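Local structure of aldehyde reductase YahK (Escherichia coli, 1UUF) at residues 63-68 against 348-352; 203-208 against 357-361. The protein catalyses the NADPH-dependent reduction of a wide range of aldehydes to primary alcohols and binds two zinc ions, one of them catalytic. One frame throughout, in Å; residues are numbered along the deposited sequence.

Contact 1. Residues 63-68 against 348-352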
# COMPACT_ATOMS: atom_id res chain seq x y z
N ASP A 63 -8.45 -14.11 20.85
CA ASP A 63 -8.56 -15.12 21.90
C ASP A 63 -9.43 -16.24 21.37
O ASP A 63 -9.10 -17.42 21.48
CB ASP A 63 -9.22 -14.55 23.16
CG ASP A 63 -8.45 -13.39 23.77
OD1 ASP A 63 -7.23 -13.26 23.52
OD2 ASP A 63 -9.08 -12.61 24.52
N LEU A 64 -10.57 -15.85 20.81
CA LEU A 64 -11.54 -16.79 20.25
C LEU A 64 -10.88 -17.64 19.16
O LEU A 64 -10.95 -18.87 19.19
CB LEU A 64 -12.72 -16.01 19.68
CG LEU A 64 -13.95 -16.74 19.15
CD1 LEU A 64 -15.10 -15.75 19.04
CD2 LEU A 64 -13.66 -17.38 17.80
N HIS A 65 -10.24 -16.97 18.21
CA HIS A 65 -9.56 -17.64 17.11
C HIS A 65 -8.53 -18.64 17.62
O HIS A 65 -8.48 -19.78 17.15
CB HIS A 65 -8.89 -16.60 16.21
CG HIS A 65 -8.02 -17.18 15.14
ND1 HIS A 65 -6.76 -17.69 15.40
CD2 HIS A 65 -8.22 -17.34 13.81
CE1 HIS A 65 -6.23 -18.13 14.27
NE2 HIS A 65 -7.09 -17.93 13.29
N GLN A 66 -7.74 -18.23 18.60
CA GLN A 66 -6.70 -19.08 19.17
C GLN A 66 -7.23 -20.39 19.75
O GLN A 66 -6.67 -21.46 19.53
CB GLN A 66 -5.93 -18.32 20.25
CG GLN A 66 -4.57 -18.90 20.61
CD GLN A 66 -3.54 -18.70 19.51
OE1 GLN A 66 -3.36 -19.56 18.64
NE2 GLN A 66 -2.87 -17.56 19.53
N VAL A 67 -8.33 -20.31 20.51
CA VAL A 67 -8.88 -21.51 21.13
C VAL A 67 -9.83 -22.34 20.25
O VAL A 67 -10.20 -23.45 20.63
CB VAL A 67 -9.62 -21.17 22.44
CG1 VAL A 67 -8.63 -20.73 23.49
CG2 VAL A 67 -10.66 -20.09 22.19
N ARG A 68 -10.21 -21.81 19.10
CA ARG A 68 -11.12 -22.55 18.23
C ARG A 68 -10.55 -22.92 16.86
O ARG A 68 -10.81 -24.01 16.35
CB ARG A 68 -12.42 -21.76 18.04
CG ARG A 68 -13.23 -21.62 19.31
CD ARG A 68 -14.59 -20.99 19.04
NE ARG A 68 -15.41 -20.95 20.25
CZ ARG A 68 -16.66 -20.50 20.30
NH1 ARG A 68 -17.25 -20.04 19.20
NH2 ARG A 68 -17.33 -20.51 21.45
N TYR A 348 -17.99 -15.24 23.56
CA TYR A 348 -17.50 -15.49 22.21
C TYR A 348 -18.66 -15.57 21.23
O TYR A 348 -18.63 -14.96 20.17
CB TYR A 348 -16.70 -16.80 22.14
CG TYR A 348 -15.34 -16.76 22.81
CD1 TYR A 348 -14.64 -15.57 22.96
CD2 TYR A 348 -14.72 -17.94 23.23
CE1 TYR A 348 -13.36 -15.55 23.53
CE2 TYR A 348 -13.45 -17.94 23.79
CZ TYR A 348 -12.77 -16.73 23.94
OH TYR A 348 -11.51 -16.73 24.49
N GLU A 349 -19.69 -16.33 21.60
CA GLU A 349 -20.87 -16.50 20.75
C GLU A 349 -21.46 -15.15 20.36
O GLU A 349 -21.75 -14.91 19.19
CB GLU A 349 -21.92 -17.34 21.48
CG GLU A 349 -21.40 -18.66 22.03
CD GLU A 349 -20.87 -19.59 20.96
OE1 GLU A 349 -20.31 -20.65 21.32
OE2 GLU A 349 -21.00 -19.27 19.76
N ARG A 350 -21.62 -14.27 21.34
CA ARG A 350 -22.17 -12.95 21.09
C ARG A 350 -21.24 -12.10 20.22
O ARG A 350 -21.70 -11.34 19.37
CB ARG A 350 -22.46 -12.24 22.41
CG ARG A 350 -23.60 -12.87 23.21
CD ARG A 350 -23.84 -12.14 24.52
NE ARG A 350 -24.06 -10.71 24.33
CZ ARG A 350 -24.11 -9.82 25.31
NH1 ARG A 350 -23.96 -10.21 26.57
NH2 ARG A 350 -24.28 -8.53 25.04
N MET A 351 -19.94 -12.23 20.45
CA MET A 351 -18.96 -11.48 19.67
C MET A 351 -19.07 -11.79 18.19
O MET A 351 -18.94 -10.91 17.34
CB MET A 351 -17.54 -11.80 20.16
CG MET A 351 -17.22 -11.25 21.53
SD MET A 351 -15.63 -11.84 22.13
CE MET A 351 -14.53 -11.10 20.92
N LEU A 352 -19.31 -13.06 17.88
CA LEU A 352 -19.43 -13.50 16.50
C LEU A 352 -20.66 -12.90 15.82
O LEU A 352 -20.73 -12.83 14.59
CB LEU A 352 -19.50 -15.03 16.45
CG LEU A 352 -18.22 -15.76 16.86
CD1 LEU A 352 -18.45 -17.26 16.88
CD2 LEU A 352 -17.11 -15.40 15.88
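Helical segments 63-68 and 348-352 cross steeply, at a signed angle of -115°; the axes of these short segments pass 11.3 Å apart, and the nearest CA atoms, those of Leu64 and Tyr348, are 6.4 Å apart, a spacing that side chains fill. Tyr348 is the bridge. Its side chain enters as a knob into a hole lined by Asp63, Leu64, Val67 and Arg68, the i, i+1, i+4, i+5 set that makes a diamond on a helix surface. Leu64 covers one face of the ring in a CH-pi contact, its CB 4.0 Å from the ring centroid, while Val67 CG2 lies 3.9 Å from Tyr348 CE2. Helix 61-68 directly follows Cys60, a ligand of the catalytic zinc in this GroES-like domain of the zinc alcohol dehydrogenase family, and Asp63, which the knob touches, has its side chain about 6 Å from that zinc: Tyr348 OH lies 3.4 Å from Asp63 CB and hydrogen-bonds Tyr149, and Asp63 OD2 accepts a hydrogen bond from Cys60 N. Towards the solvent, Leu64 CD1 packs 3.8 Å from Leu352 CD2. There Arg68, nearly fully extended, passes the edge of the tyrosine ring and forms a salt bridge, Arg68 NH2 to Glu349 OE1 3.0 Å. Tyr348 CB lies over one face of its guanidinium.

Contact 2. Residues 203-208 against 357-361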
# COMPACT_ATOMS: atom_id res chain seq x y z
N ILE A 203 -18.00 -1.28 12.89
CA ILE A 203 -18.41 -0.71 14.16
C ILE A 203 -18.41 -1.77 15.26
O ILE A 203 -19.39 -1.92 16.00
CB ILE A 203 -19.83 -0.09 14.07
CG1 ILE A 203 -19.99 0.67 12.75
CG2 ILE A 203 -20.06 0.86 15.24
CD1 ILE A 203 -19.09 1.89 12.61
N GLY A 204 -17.31 -2.51 15.36
CA GLY A 204 -17.19 -3.54 16.38
C GLY A 204 -16.19 -3.12 17.43
O GLY A 204 -16.00 -1.92 17.66
N GLY A 205 -15.53 -4.08 18.07
CA GLY A 205 -14.54 -3.76 19.09
C GLY A 205 -13.45 -2.83 18.59
O GLY A 205 -13.15 -1.82 19.22
N LEU A 206 -12.86 -3.17 17.45
CA LEU A 206 -11.81 -2.36 16.86
C LEU A 206 -12.39 -1.07 16.29
O LEU A 206 -11.84 0.01 16.50
CB LEU A 206 -11.12 -3.13 15.73
CG LEU A 206 -10.21 -4.29 16.11
CD1 LEU A 206 -9.70 -4.97 14.85
CD2 LEU A 206 -9.03 -3.78 16.93
N GLY A 207 -13.49 -1.20 15.57
CA GLY A 207 -14.12 -0.04 14.97
C GLY A 207 -14.50 1.05 15.96
O GLY A 207 -14.25 2.23 15.70
N HIS A 208 -15.10 0.68 17.08
CA HIS A 208 -15.50 1.69 18.04
C HIS A 208 -14.30 2.45 18.60
O HIS A 208 -14.39 3.64 18.89
CB HIS A 208 -16.41 1.08 19.14
CG HIS A 208 -15.73 0.80 20.45
ND1 HIS A 208 -14.81 -0.22 20.62
CD2 HIS A 208 -15.90 1.36 21.67
CE1 HIS A 208 -14.45 -0.28 21.89
NE2 HIS A 208 -15.10 0.67 22.55
N LYS A 357 -21.53 -4.04 22.94
CA LYS A 357 -21.25 -2.63 22.74
C LYS A 357 -20.21 -2.08 23.73
O LYS A 357 -20.57 -1.51 24.75
CB LYS A 357 -22.54 -1.81 22.85
CG LYS A 357 -23.56 -2.11 21.76
CD LYS A 357 -24.80 -1.22 21.86
CE LYS A 357 -25.61 -1.54 23.11
NZ LYS A 357 -24.91 -1.17 24.37
N TYR A 358 -18.93 -2.25 23.42
CA TYR A 358 -18.48 -2.91 22.20
C TYR A 358 -17.36 -3.89 22.50
O TYR A 358 -16.75 -4.46 21.59
CB TYR A 358 -17.96 -1.89 21.19
CG TYR A 358 -19.05 -1.02 20.63
CD1 TYR A 358 -19.51 0.10 21.33
CD2 TYR A 358 -19.68 -1.36 19.44
CE1 TYR A 358 -20.58 0.85 20.85
CE2 TYR A 358 -20.74 -0.61 18.95
CZ TYR A 358 -21.19 0.49 19.66
OH TYR A 358 -22.25 1.21 19.19
N ARG A 359 -17.09 -4.09 23.78
CA ARG A 359 -16.02 -4.97 24.20
C ARG A 359 -16.35 -5.67 25.51
O ARG A 359 -16.80 -5.03 26.46
CB ARG A 359 -14.74 -4.16 24.38
CG ARG A 359 -13.60 -4.49 23.42
CD ARG A 359 -12.96 -5.82 23.76
NE ARG A 359 -11.72 -6.04 23.02
CZ ARG A 359 -11.65 -6.30 21.72
NH1 ARG A 359 -12.75 -6.37 20.99
NH2 ARG A 359 -10.47 -6.49 21.14
N PHE A 360 -16.16 -6.98 25.55
CA PHE A 360 -16.40 -7.71 26.78
C PHE A 360 -15.12 -7.60 27.61
O PHE A 360 -14.02 -7.63 27.07
CB PHE A 360 -16.67 -9.19 26.52
CG PHE A 360 -18.05 -9.47 25.99
CD1 PHE A 360 -18.22 -9.91 24.68
CD2 PHE A 360 -19.16 -9.31 26.80
CE1 PHE A 360 -19.50 -10.18 24.18
CE2 PHE A 360 -20.44 -9.58 26.31
CZ PHE A 360 -20.61 -10.02 25.00
N VAL A 361 -15.28 -7.44 28.92
CA VAL A 361 -14.14 -7.36 29.82
C VAL A 361 -14.40 -8.27 31.01
O VAL A 361 -15.43 -8.15 31.68
CB VAL A 361 -13.87 -5.92 30.31
CG1 VAL A 361 -12.77 -5.92 31.37
CG2 VAL A 361 -13.44 -5.06 29.14
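Aromatic contacts dominate where the turn and first residues of helix 205-216 meet Tyr358 and Arg359, as the chain leads into strand 359-363. The rings of His208 and Tyr358 lie nearly parallel, planes at 20°, but are slid so far apart, centroids 5.1 Å from each other, that they barely overlap, and each ring instead covers the other's CB: Tyr358 CB sits 3.6 Å from the His208 centroid and His208 CB 4.1 Å from that of Tyr358, a reciprocal CH-pi pair. Apolar contact adds Ile203 CG2, 4.0 Å from Tyr358 CE2. Of polar character are a CA-H...O contact, Gly205 CA to Tyr358 O at 3.4 Å, and a hydrogen bond within the first helical turn, from His208 ND1 to Gly205 O, 2.7 Å. Gly205 CA lies 3.7 Å from Arg359 NH1, and a CB there would clash with that guanidinium. Gly204 and Gly207 fit the GxGxxG pattern of a Rossmann-type, probably NADPH-binding, turn. Arg359 pairs with Glu83 beside Cys60, Tyr358 touches helix 231-237, and strand 359-363 runs between strands 49-58 and 336-339.

Along the chain the segments alternate, 63-68, 203-208, 348-352, 357-361, so the two contacts interlock rather than nest. Their centres lie 14 Å apart, and helix 344-352 of contact 1 leads on to strand 359-363 of contact 2. The two elements also pack together, with Phe360 CZ 3.5 Å from Arg350 CZ and Phe360 CD1 3.6 Å from Met351 CG. The example illustrates how a C-terminal helix and strand can return to distant parts of a two-domain enzyme: contact 1 packs helix 344-352 on helix 61-68 of the GroES-like region, and contact 2 sets the strand, part of the catalytic domain's sheet, against the Rossmann-type turn, spanning the domain boundary. Asp63 and Arg359 carry both contacts close to the catalytic zinc.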